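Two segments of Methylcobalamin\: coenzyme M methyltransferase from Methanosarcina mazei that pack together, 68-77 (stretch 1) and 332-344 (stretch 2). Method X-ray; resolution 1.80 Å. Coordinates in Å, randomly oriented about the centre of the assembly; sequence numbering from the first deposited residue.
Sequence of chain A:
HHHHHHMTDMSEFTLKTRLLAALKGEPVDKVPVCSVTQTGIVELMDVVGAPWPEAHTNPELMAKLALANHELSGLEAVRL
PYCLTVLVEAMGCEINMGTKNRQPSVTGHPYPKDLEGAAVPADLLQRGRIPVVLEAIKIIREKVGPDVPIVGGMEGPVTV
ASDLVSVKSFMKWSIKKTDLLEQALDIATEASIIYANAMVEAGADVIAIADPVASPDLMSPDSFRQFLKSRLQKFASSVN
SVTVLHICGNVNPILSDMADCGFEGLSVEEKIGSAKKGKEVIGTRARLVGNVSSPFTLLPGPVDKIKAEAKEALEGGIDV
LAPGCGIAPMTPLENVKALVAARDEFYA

Stretch 1 (68-77) ANHELSGLEA
Stretch 2 332-344: PLENVKALVAARD

Stretch 2 is a helix from Leu 333 to Asp 344 that continues further along the chain. Stretch 1 enters as a helix and then becomes loop. The two bury 477 Å² between them. The backbones come nearest at Ser 73 and Lys 337, with CA atoms 5.0 Å apart; next in register are Gly 74 and Val 340, at 6.5 Å between CA atoms.

Pro 332 is the N-cap residue of the helix, with phi/psi -64/143. Its O accepts a bond from Asn 335 N at 2.9 Å. It does not touch stretch 1.

Leu 333 opens the contact. Its chi1 is t and chi2 p, and its CA-to-CB bond points sideways, but the end of the chain comes nearer. Leu 333 CD2 lies 4.1 Å from Leu 72 CB, and Leu 333 CD1 lies 4.1 Å from Ser 73 CB. Leu 72 has chi1 m and chi2 t. Glu 334 points away, and Asn 335 is out of reach.

Val 336 points toward stretch 1 with chi1 t. Its CG1 is 3.7 Å from Ser 73 CB and 3.8 Å from Leu 75 CG. Leu 75 (chi1 m, chi2 t) therefore packs against it as an apolar partner. Ser 73, chi1 p, keeps its hydroxyl for its own stretch: Leu 75 N donates to Ser 73 OG at 3.2 Å and nearly straight, 173°. This bond ties the turn together.

Lys 337 is sideways, with chi angles m, t, p, t. Its aliphatic part lies over the loop backbone: Lys 337 CG is 3.5 Å from Ser 73 O, and Lys 337 CD is 3.6 Å from Leu 72 O. Ala 338 points away.

Val 340, chi1 t, points toward the turn. Its CG2 is 3.6 Å from both Ser 73 O and Gly 74 O, and 4.0 Å from Leu 75 CD2. Gly 74 has phi/psi 85/8, and positive phi by itself favours glycine. A CB there would point toward stretch 2, 3.7 Å from Val 340 CG1.

Arg 343 makes the polar contact. Its chi1 is t, chi2 and chi3 m, chi4 -95°. Glu 76 (chi1 m, chi2 t, chi3 -25°) points toward it and meets the edge of the guanidinium. Arg 343 NH1 donates to Glu 76 OE1 and Arg 343 NH2 to Glu 76 OE2, each at 2.8 Å, forming a two-pronged salt bridge. Asp 344, chi1 m, shares the guanidinium: Arg 343 NE and NH2 each donate to Asp 344 OD1 at 2.8 Å.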

ATOM      1  N   ALA A  68      11.765   3.844  12.538  1.00 32.88           N
ATOM      2  CA  ALA A  68      12.727   2.826  12.912  1.00 33.05           C
ATOM      3  C   ALA A  68      13.065   1.960  11.717  1.00 33.71           C
ATOM      4  O   ALA A  68      14.249   1.588  11.584  1.00 37.49           O
ATOM      5  CB  ALA A  68      12.237   1.992  14.125  1.00 32.85           C
ATOM      6  N   ASN A  69      12.084   1.665  10.841  1.00 31.48           N
ATOM      7  CA  ASN A  69      12.342   0.888   9.629  1.00 34.92           C
ATOM      8  C   ASN A  69      12.692   1.810   8.449  1.00 36.25           C
ATOM      9  O   ASN A  69      12.373   1.496   7.254  1.00 35.84           O
ATOM     10  CB  ASN A  69      11.162  -0.056   9.236  1.00 35.52           C
ATOM     11  CG  ASN A  69      11.618  -1.196   8.305  1.00 38.45           C
ATOM     12  OD1 ASN A  69      12.773  -1.174   7.843  1.00 41.28           O
ATOM     13  ND2 ASN A  69      10.763  -2.201   8.056  1.00 37.18           N
ATOM     14  N   HIS A  70      13.253   2.966   8.815  1.00 34.14           N
ATOM     15  CA  HIS A  70      13.898   3.877   7.906  1.00 32.00           C
ATOM     16  C   HIS A  70      15.303   4.080   8.411  1.00 31.02           C
ATOM     17  O   HIS A  70      16.282   3.896   7.691  1.00 29.25           O
ATOM     18  CB  HIS A  70      13.130   5.206   7.833  1.00 31.37           C
ATOM     19  CG  HIS A  70      13.906   6.299   7.201  1.00 32.26           C
ATOM     20  ND1 HIS A  70      14.387   6.201   5.940  1.00 35.48           N
ATOM     21  CD2 HIS A  70      14.331   7.520   7.696  1.00 32.71           C
ATOM     22  CE1 HIS A  70      15.092   7.316   5.638  1.00 35.93           C
ATOM     23  NE2 HIS A  70      15.053   8.129   6.712  1.00 33.96           N
ATOM     24  N   GLU A  71      15.401   4.476   9.658  1.00 30.99           N
ATOM     25  CA  GLU A  71      16.682   4.813  10.243  1.00 33.84           C
ATOM     26  C   GLU A  71      17.592   3.578  10.519  1.00 31.84           C
ATOM     27  O   GLU A  71      18.777   3.659  10.299  1.00 32.73           O
ATOM     28  CB  GLU A  71      16.477   5.778  11.435  1.00 38.63           C
ATOM     29  CG  GLU A  71      15.978   7.141  10.895  1.00 45.09           C
ATOM     30  CD  GLU A  71      15.774   8.259  11.933  1.00 54.41           C
ATOM     31  OE1 GLU A  71      16.139   8.072  13.118  1.00 61.37           O
ATOM     32  OE2 GLU A  71      15.246   9.347  11.544  1.00 61.21           O
ATOM     33  N   LEU A  72      17.023   2.439  10.899  1.00 29.02           N
ATOM     34  CA  LEU A  72      17.787   1.225  11.110  1.00 28.99           C
ATOM     35  C   LEU A  72      17.918   0.321   9.860  1.00 28.45           C
ATOM     36  O   LEU A  72      18.878  -0.481   9.752  1.00 28.53           O
ATOM     37  CB  LEU A  72      17.213   0.445  12.305  1.00 29.07           C
ATOM     38  CG  LEU A  72      17.467   1.134  13.638  1.00 29.33           C
ATOM     39  CD1 LEU A  72      16.628   0.530  14.745  1.00 29.79           C
ATOM     40  CD2 LEU A  72      18.958   1.047  13.971  1.00 30.86           C
ATOM     41  N   SER A  73      16.980   0.408   8.901  1.00 26.94           N
ATOM     42  CA  SER A  73      16.999  -0.530   7.783  1.00 25.90           C
ATOM     43  C   SER A  73      17.660   0.028   6.516  1.00 25.61           C
ATOM     44  O   SER A  73      18.141  -0.742   5.701  1.00 27.06           O
ATOM     45  CB  SER A  73      15.603  -0.968   7.400  1.00 25.23           C
ATOM     46  OG  SER A  73      14.865   0.185   6.947  1.00 26.04           O
ATOM     47  N   GLY A  74      17.605   1.342   6.352  1.00 24.56           N
ATOM     48  CA  GLY A  74      18.070   2.032   5.227  1.00 23.89           C
ATOM     49  C   GLY A  74      17.057   2.095   4.074  1.00 23.46           C
ATOM     50  O   GLY A  74      17.417   2.592   2.990  1.00 23.25           O
ATOM     51  N   LEU A  75      15.813   1.666   4.284  1.00 22.56           N
ATOM     52  CA  LEU A  75      14.745   1.874   3.275  1.00 22.56           C
ATOM     53  C   LEU A  75      14.620   3.369   3.092  1.00 22.47           C
ATOM     54  O   LEU A  75      14.712   4.147   4.067  1.00 23.53           O
ATOM     55  CB  LEU A  75      13.446   1.249   3.651  1.00 22.79           C
ATOM     56  CG  LEU A  75      13.434  -0.279   3.783  1.00 22.19           C
ATOM     57  CD1 LEU A  75      12.056  -0.664   4.258  1.00 22.18           C
ATOM     58  CD2 LEU A  75      13.850  -0.943   2.453  1.00 23.08           C
ATOM     59  N   GLU A  76      14.470   3.755   1.830  1.00 22.02           N
ATOM     60  CA  GLU A  76      14.567   5.149   1.436  1.00 22.27           C
ATOM     61  C   GLU A  76      13.244   5.846   1.389  1.00 21.80           C
ATOM     62  O   GLU A  76      13.065   6.756   0.618  1.00 22.49           O
ATOM     63  CB  GLU A  76      15.311   5.198   0.103  1.00 23.16           C
ATOM     64  CG  GLU A  76      16.756   4.733   0.303  1.00 23.41           C
ATOM     65  CD  GLU A  76      17.599   4.637  -0.981  1.00 24.95           C
ATOM     66  OE1 GLU A  76      17.072   4.463  -2.112  1.00 24.83           O
ATOM     67  OE2 GLU A  76      18.842   4.802  -0.835  1.00 24.96           O
ATOM     68  N   ALA A  77      12.340   5.503   2.313  1.00 21.65           N
ATOM     69  CA  ALA A  77      11.055   6.210   2.471  1.00 21.09           C
ATOM     70  C   ALA A  77      10.543   5.843   3.852  1.00 21.27           C
ATOM     71  O   ALA A  77      11.052   4.916   4.467  1.00 23.67           O
ATOM     72  CB  ALA A  77      10.043   5.776   1.435  1.00 20.03           C
ATOM     73  N   PRO A 332      13.364 -10.599  10.081  1.00 23.98           N
ATOM     74  CA  PRO A 332      14.536  -9.965  10.730  1.00 24.30           C
ATOM     75  C   PRO A 332      14.984  -8.690  10.067  1.00 24.19           C
ATOM     76  O   PRO A 332      14.935  -8.562   8.799  1.00 23.62           O
ATOM     77  CB  PRO A 332      15.612 -11.012  10.679  1.00 25.32           C
ATOM     78  CG  PRO A 332      14.951 -12.293  10.274  1.00 25.81           C
ATOM     79  CD  PRO A 332      13.657 -11.954   9.594  1.00 24.93           C
ATOM     80  N   LEU A 333      15.414  -7.738  10.885  1.00 24.66           N
ATOM     81  CA  LEU A 333      15.996  -6.490  10.400  1.00 25.09           C
ATOM     82  C   LEU A 333      17.080  -6.721   9.304  1.00 25.33           C
ATOM     83  O   LEU A 333      17.103  -6.012   8.269  1.00 25.19           O
ATOM     84  CB  LEU A 333      16.566  -5.673  11.562  1.00 26.16           C
ATOM     85  CG  LEU A 333      17.228  -4.330  11.230  1.00 26.88           C
ATOM     86  CD1 LEU A 333      16.172  -3.467  10.577  1.00 27.77           C
ATOM     87  CD2 LEU A 333      17.790  -3.628  12.476  1.00 27.32           C
ATOM     88  N   GLU A 334      17.969  -7.665   9.525  1.00 26.57           N
ATOM     89  CA  GLU A 334      19.075  -7.865   8.616  1.00 27.95           C
ATOM     90  C   GLU A 334      18.519  -8.266   7.227  1.00 25.52           C
ATOM     91  O   GLU A 334      19.170  -8.069   6.213  1.00 25.74           O
ATOM     92  CB  GLU A 334      20.053  -8.932   9.144  1.00 31.42           C
ATOM     93  CG  GLU A 334      19.407 -10.303   9.355  1.00 35.91           C
ATOM     94  CD  GLU A 334      20.380 -11.491   9.412  1.00 42.43           C
ATOM     95  OE1 GLU A 334      21.487 -11.347   9.966  1.00 44.78           O
ATOM     96  OE2 GLU A 334      20.005 -12.575   8.868  1.00 50.46           O
ATOM     97  N   ASN A 335      17.373  -8.893   7.183  1.00 24.37           N
ATOM     98  CA  ASN A 335      16.786  -9.328   5.902  1.00 23.94           C
ATOM     99  C   ASN A 335      16.251  -8.097   5.145  1.00 23.58           C
ATOM    100  O   ASN A 335      16.432  -7.990   3.930  1.00 23.80           O
ATOM    101  CB  ASN A 335      15.702 -10.385   6.109  1.00 23.34           C
ATOM    102  CG  ASN A 335      16.283 -11.723   6.516  1.00 24.13           C
ATOM    103  OD1 ASN A 335      17.465 -11.780   6.817  1.00 24.10           O
ATOM    104  ND2 ASN A 335      15.488 -12.783   6.512  1.00 23.65           N
ATOM    105  N   VAL A 336      15.713  -7.139   5.863  1.00 22.84           N
ATOM    106  CA  VAL A 336      15.298  -5.857   5.192  1.00 22.41           C
ATOM    107  C   VAL A 336      16.523  -5.084   4.671  1.00 22.93           C
ATOM    108  O   VAL A 336      16.558  -4.565   3.512  1.00 22.33           O
ATOM    109  CB  VAL A 336      14.514  -4.935   6.155  1.00 22.26           C
ATOM    110  CG1 VAL A 336      14.138  -3.646   5.384  1.00 22.38           C
ATOM    111  CG2 VAL A 336      13.283  -5.639   6.748  1.00 22.36           C
ATOM    112  N   LYS A 337      17.578  -5.065   5.477  1.00 23.90           N
ATOM    113  CA  LYS A 337      18.809  -4.412   5.108  1.00 25.42           C
ATOM    114  C   LYS A 337      19.504  -5.045   3.875  1.00 25.18           C
ATOM    115  O   LYS A 337      20.250  -4.389   3.163  1.00 23.91           O
ATOM    116  CB  LYS A 337      19.809  -4.432   6.273  1.00 27.37           C
ATOM    117  CG  LYS A 337      19.402  -3.536   7.418  1.00 28.40           C
ATOM    118  CD  LYS A 337      20.408  -3.499   8.528  1.00 31.02           C
ATOM    119  CE  LYS A 337      21.536  -2.577   8.130  1.00 32.76           C
ATOM    120  NZ  LYS A 337      22.405  -2.585   9.335  1.00 38.15           N
ATOM    121  N   ALA A 338      19.246  -6.336   3.671  1.00 25.26           N
ATOM    122  CA  ALA A 338      19.773  -7.069   2.533  1.00 25.15           C
ATOM    123  C   ALA A 338      19.175  -6.513   1.265  1.00 25.18           C
ATOM    124  O   ALA A 338      19.831  -6.528   0.254  1.00 25.84           O
ATOM    125  CB  ALA A 338      19.522  -8.565   2.647  1.00 24.86           C
ATOM    126  N   LEU A 339      17.945  -6.007   1.268  1.00 24.04           N
ATOM    127  CA  LEU A 339      17.440  -5.304   0.068  1.00 25.06           C
ATOM    128  C   LEU A 339      18.230  -4.103  -0.390  1.00 23.90           C
ATOM    129  O   LEU A 339      18.512  -3.897  -1.581  1.00 24.71           O
ATOM    130  CB  LEU A 339      16.000  -4.780   0.285  1.00 24.73           C
ATOM    131  CG  LEU A 339      14.828  -5.701   0.049  1.00 25.88           C
ATOM    132  CD1 LEU A 339      13.483  -4.937   0.255  1.00 25.64           C
ATOM    133  CD2 LEU A 339      14.963  -6.389  -1.304  1.00 24.27           C
ATOM    134  N   VAL A 340      18.531  -3.262   0.556  1.00 23.69           N
ATOM    135  CA  VAL A 340      19.244  -2.048   0.370  1.00 25.04           C
ATOM    136  C   VAL A 340      20.647  -2.380  -0.078  1.00 27.18           C
ATOM    137  O   VAL A 340      21.153  -1.788  -1.074  1.00 27.25           O
ATOM    138  CB  VAL A 340      19.302  -1.214   1.673  1.00 26.62           C
ATOM    139  CG1 VAL A 340      20.166   0.019   1.419  1.00 28.30           C
ATOM    140  CG2 VAL A 340      17.870  -0.897   2.146  1.00 26.31           C
ATOM    141  N   ALA A 341      21.274  -3.373   0.573  1.00 26.67           N
ATOM    142  CA  ALA A 341      22.619  -3.799   0.168  1.00 25.71           C
ATOM    143  C   ALA A 341      22.653  -4.300  -1.309  1.00 25.03           C
ATOM    144  O   ALA A 341      23.513  -3.919  -2.042  1.00 24.86           O
ATOM    145  CB  ALA A 341      23.186  -4.866   1.137  1.00 26.25           C
ATOM    146  N   ALA A 342      21.672  -5.089  -1.730  1.00 24.13           N
ATOM    147  CA  ALA A 342      21.595  -5.528  -3.115  1.00 24.19           C
ATOM    148  C   ALA A 342      21.547  -4.342  -4.102  1.00 23.84           C
ATOM    149  O   ALA A 342      22.115  -4.355  -5.203  1.00 23.24           O
ATOM    150  CB  ALA A 342      20.398  -6.455  -3.280  1.00 23.64           C
ATOM    151  N   ARG A 343      20.825  -3.303  -3.714  1.00 23.50           N
ATOM    152  CA  ARG A 343      20.698  -2.151  -4.591  1.00 24.12           C
ATOM    153  C   ARG A 343      22.076  -1.498  -4.664  1.00 24.56           C
ATOM    154  O   ARG A 343      22.553  -1.170  -5.722  1.00 23.34           O
ATOM    155  CB  ARG A 343      19.649  -1.172  -4.079  1.00 22.71           C
ATOM    156  CG  ARG A 343      19.203  -0.087  -5.050  1.00 22.41           C
ATOM    157  CD  ARG A 343      20.160   1.048  -5.264  1.00 22.59           C
ATOM    158  NE  ARG A 343      20.579   1.631  -3.977  1.00 22.62           N
ATOM    159  CZ  ARG A 343      20.013   2.670  -3.422  1.00 22.28           C
ATOM    160  NH1 ARG A 343      18.906   3.185  -3.874  1.00 21.68           N
ATOM    161  NH2 ARG A 343      20.493   3.127  -2.307  1.00 23.70           N
ATOM    162  N   ASP A 344      22.700  -1.280  -3.516  1.00 26.53           N
ATOM    163  CA  ASP A 344      24.011  -0.583  -3.546  1.00 29.08           C
ATOM    164  C   ASP A 344      25.093  -1.346  -4.379  1.00 29.53           C
ATOM    165  O   ASP A 344      25.909  -0.761  -5.146  1.00 29.19           O
ATOM    166  CB  ASP A 344      24.445  -0.284  -2.109  1.00 31.39           C
ATOM    167  CG  ASP A 344      23.580   0.802  -1.464  1.00 32.64           C
ATOM    168  OD1 ASP A 344      22.707   1.382  -2.158  1.00 33.04           O
ATOM    169  OD2 ASP A 344      23.707   1.047  -0.248  1.00 35.34           O
TER